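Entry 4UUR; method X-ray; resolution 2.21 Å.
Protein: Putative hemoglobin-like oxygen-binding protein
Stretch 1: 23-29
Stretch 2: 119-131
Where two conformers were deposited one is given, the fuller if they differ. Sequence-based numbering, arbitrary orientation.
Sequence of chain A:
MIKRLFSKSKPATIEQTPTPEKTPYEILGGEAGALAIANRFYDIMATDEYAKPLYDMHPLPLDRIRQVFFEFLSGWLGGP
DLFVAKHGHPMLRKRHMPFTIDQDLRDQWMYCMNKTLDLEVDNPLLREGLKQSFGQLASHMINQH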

# COMPACT_ATOMS: atom_id res chain seq x y z
N THR A 23 -10.57 -12.32 -9.31
CA THR A 23 -9.83 -11.10 -8.97
C THR A 23 -8.84 -11.32 -7.82
O THR A 23 -9.01 -12.25 -7.02
N PRO A 24 -7.81 -10.46 -7.73
CA PRO A 24 -6.89 -10.47 -6.60
C PRO A 24 -7.64 -10.44 -5.27
O PRO A 24 -7.32 -11.19 -4.35
N TYR A 25 -8.66 -9.61 -5.18
CA TYR A 25 -9.50 -9.56 -3.99
C TYR A 25 -10.04 -10.92 -3.67
O TYR A 25 -10.02 -11.34 -2.51
N GLU A 26 -10.52 -11.63 -4.69
CA GLU A 26 -11.15 -12.95 -4.44
C GLU A 26 -10.11 -13.98 -3.99
O GLU A 26 -10.31 -14.64 -2.99
N ILE A 27 -9.01 -14.05 -4.72
CA ILE A 27 -7.92 -14.95 -4.46
C ILE A 27 -7.35 -14.77 -3.04
O ILE A 27 -7.10 -15.75 -2.36
N LEU A 28 -7.19 -13.52 -2.60
CA LEU A 28 -6.69 -13.20 -1.25
C LEU A 28 -7.71 -13.32 -0.11
O LEU A 28 -7.38 -12.96 1.01
N GLY A 29 -8.93 -13.79 -0.37
CA GLY A 29 -9.92 -14.01 0.70
C GLY A 29 -10.81 -12.83 0.99
O GLY A 29 -11.44 -12.77 2.04
N LEU A 119 4.53 -12.42 2.91
CA LEU A 119 3.86 -13.11 4.00
C LEU A 119 2.36 -13.31 3.74
O LEU A 119 1.77 -14.22 4.29
N GLU A 120 1.74 -12.51 2.90
CA GLU A 120 0.23 -12.51 2.86
C GLU A 120 -0.31 -13.21 1.66
O GLU A 120 -1.46 -13.61 1.65
N VAL A 121 0.50 -13.33 0.61
CA VAL A 121 0.01 -13.87 -0.64
C VAL A 121 0.68 -15.21 -0.91
O VAL A 121 1.88 -15.28 -1.24
N ASP A 122 -0.09 -16.27 -0.78
CA ASP A 122 0.45 -17.62 -0.93
C ASP A 122 0.53 -18.07 -2.40
O ASP A 122 1.45 -18.82 -2.73
N ASN A 123 -0.37 -17.61 -3.27
CA ASN A 123 -0.24 -17.77 -4.73
C ASN A 123 1.01 -17.08 -5.28
O ASN A 123 1.07 -15.85 -5.26
N PRO A 124 2.01 -17.82 -5.80
CA PRO A 124 3.24 -17.08 -6.21
C PRO A 124 3.08 -16.27 -7.49
O PRO A 124 3.84 -15.36 -7.74
N LEU A 125 2.06 -16.56 -8.29
CA LEU A 125 1.86 -15.79 -9.52
C LEU A 125 1.26 -14.43 -9.16
O LEU A 125 1.87 -13.38 -9.45
N LEU A 126 0.10 -14.45 -8.50
CA LEU A 126 -0.51 -13.23 -7.93
C LEU A 126 0.51 -12.37 -7.16
O LEU A 126 0.57 -11.13 -7.33
N ARG A 127 1.38 -13.02 -6.39
CA ARG A 127 2.31 -12.29 -5.56
C ARG A 127 3.25 -11.47 -6.37
O ARG A 127 3.49 -10.30 -6.04
N GLU A 128 3.84 -12.09 -7.41
CA GLU A 128 4.76 -11.39 -8.32
C GLU A 128 3.99 -10.35 -9.16
O GLU A 128 4.48 -9.26 -9.42
N GLY A 129 2.78 -10.69 -9.56
CA GLY A 129 1.91 -9.70 -10.20
C GLY A 129 1.69 -8.47 -9.32
O GLY A 129 1.83 -7.31 -9.78
N LEU A 130 1.37 -8.69 -8.05
CA LEU A 130 1.10 -7.54 -7.15
C LEU A 130 2.34 -6.72 -6.88
O LEU A 130 2.28 -5.49 -6.88
N LYS A 131 3.48 -7.37 -6.73
CA LYS A 131 4.72 -6.65 -6.51
C LYS A 131 5.06 -5.69 -7.64
O LYS A 131 5.53 -4.58 -7.40

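No hydrogen bond joins these two stretches; the contact is made by apolar side chains. Leu126 is central. Its CA-to-CB bond points toward stretch 1, and with chi1 t and chi2 p it touches three residues there. Its CD1 lies 3.8 Å from Pro24 CG. Its CD2 lies 3.3 Å from Ile27 CG2, a tight approach for two methyl groups, and 4.0 Å from Leu28 CG.

The CA-to-CB bond of Ile27 also points toward stretch 2, with chi1 m and chi2 t. Its CG2 meets the amide of Asn123, at 4.1 Å from ND2. Leu28 leaves its backbone sideways, but its end comes nearer. With chi1 m and chi2 t, it places CD2 3.6 Å from Val121 CG2 and CD1 4.2 Å from Leu130 CD1. Val121 is t; Leu130 is m, t and its CA-to-CB bond points toward stretch 1.

The polar side chains bond within their own stretches: Thr23 and Glu26 in the first, Asn123 and Arg127 in the second. Thr23 OG1 caps its helix by accepting from Glu26 N at 3.1 Å. Glu26 OE1 accepts in return from Thr23 N at 2.7 Å. Asn123 OD1 caps the second helix, accepting from Leu125 N at 2.9 Å and Leu126 N at 3.2 Å. The CA-to-CB bond of Arg127 points away from stretch 1. Arg127 NE and NH2 each donate to Val121 O at 2.8 Å.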

# COMPACT_ATOMS: atom_id res chain seq x y z
CB THR A 23 -10.80 -9.98 -8.53
OG1 THR A 23 -11.51 -10.36 -7.35
CG2 THR A 23 -11.80 -9.68 -9.65
CB PRO A 24 -6.07 -9.20 -6.82
CG PRO A 24 -5.96 -9.12 -8.29
CD PRO A 24 -7.35 -9.51 -8.77
CB TYR A 25 -10.65 -8.61 -4.23
CG TYR A 25 -11.54 -8.36 -3.05
CD1 TYR A 25 -11.15 -7.46 -2.07
CD2 TYR A 25 -12.79 -8.95 -2.96
CE1 TYR A 25 -11.96 -7.19 -0.99
CE2 TYR A 25 -13.62 -8.68 -1.88
CZ TYR A 25 -13.20 -7.80 -0.90
OH TYR A 25 -13.97 -7.52 0.19
CB GLU A 26 -11.92 -13.45 -5.68
CG GLU A 26 -13.22 -12.69 -5.99
CD GLU A 26 -13.79 -13.00 -7.40
OE1 GLU A 26 -13.08 -12.87 -8.44
OE2 GLU A 26 -14.99 -13.38 -7.45
CB ILE A 27 -6.80 -14.75 -5.51
CG1 ILE A 27 -7.31 -15.15 -6.89
CG2 ILE A 27 -5.55 -15.56 -5.16
CD1 ILE A 27 -6.37 -14.78 -8.01
CB LEU A 28 -6.13 -11.78 -1.24
CG LEU A 28 -5.02 -11.56 -2.26
CD1 LEU A 28 -4.93 -10.08 -2.54
CD2 LEU A 28 -3.68 -12.11 -1.77
CB LEU A 119 4.08 -12.39 5.32
CG LEU A 119 5.46 -12.56 5.94
CD1 LEU A 119 5.80 -11.38 6.81
CD2 LEU A 119 5.54 -13.83 6.73
CB GLU A 120 -0.36 -11.07 2.92
CG GLU A 120 -0.09 -10.34 4.23
CD GLU A 120 -0.79 -10.99 5.45
OE1 GLU A 120 -1.92 -11.51 5.30
OE2 GLU A 120 -0.22 -10.97 6.57
CB VAL A 121 0.25 -12.91 -1.80
CG1 VAL A 121 -0.54 -13.36 -3.05
CG2 VAL A 121 -0.14 -11.49 -1.43
CB ASP A 122 -0.23 -18.63 -0.02
CG ASP A 122 -1.70 -18.78 -0.28
OD1 ASP A 122 -2.11 -18.72 -1.45
OD2 ASP A 122 -2.44 -18.99 0.71
CB ASN A 123 -1.45 -17.14 -5.39
CG ASN A 123 -1.55 -17.44 -6.86
OD1 ASN A 123 -0.58 -17.43 -7.58
ND2 ASN A 123 -2.75 -17.71 -7.30
CB PRO A 124 4.28 -18.17 -6.39
CG PRO A 124 3.74 -19.31 -5.59
CD PRO A 124 2.27 -19.26 -5.76
CB LEU A 125 0.98 -16.57 -10.50
CG LEU A 125 1.58 -17.90 -11.02
CD1 LEU A 125 0.69 -18.49 -12.10
CD2 LEU A 125 3.02 -17.72 -11.54
CB LEU A 126 -1.70 -13.60 -7.04
CG LEU A 126 -2.56 -12.44 -6.57
CD1 LEU A 126 -3.18 -11.65 -7.69
CD2 LEU A 126 -3.66 -12.95 -5.70
CB ARG A 127 3.07 -13.19 -4.62
CG ARG A 127 4.09 -12.48 -3.71
CD ARG A 127 5.02 -13.51 -3.03
NE ARG A 127 4.21 -14.68 -2.69
CZ ARG A 127 4.66 -15.93 -2.61
NH1 ARG A 127 5.94 -16.16 -2.79
NH2 ARG A 127 3.80 -16.93 -2.36
CB GLU A 128 5.48 -12.40 -9.23
CG GLU A 128 6.54 -11.81 -10.16
CD GLU A 128 7.65 -11.07 -9.42
OE1 GLU A 128 8.06 -11.49 -8.32
OE2 GLU A 128 8.14 -10.06 -9.95
CB LEU A 130 0.46 -7.98 -5.85
CG LEU A 130 -0.92 -8.59 -6.07
CD1 LEU A 130 -1.43 -9.26 -4.80
CD2 LEU A 130 -1.91 -7.54 -6.57
CB LYS A 131 5.92 -7.60 -6.33
CG LYS A 131 6.08 -8.19 -4.95
CD LYS A 131 7.24 -9.19 -4.90
CE LYS A 131 7.39 -9.74 -3.49
NZ LYS A 131 8.28 -10.91 -3.39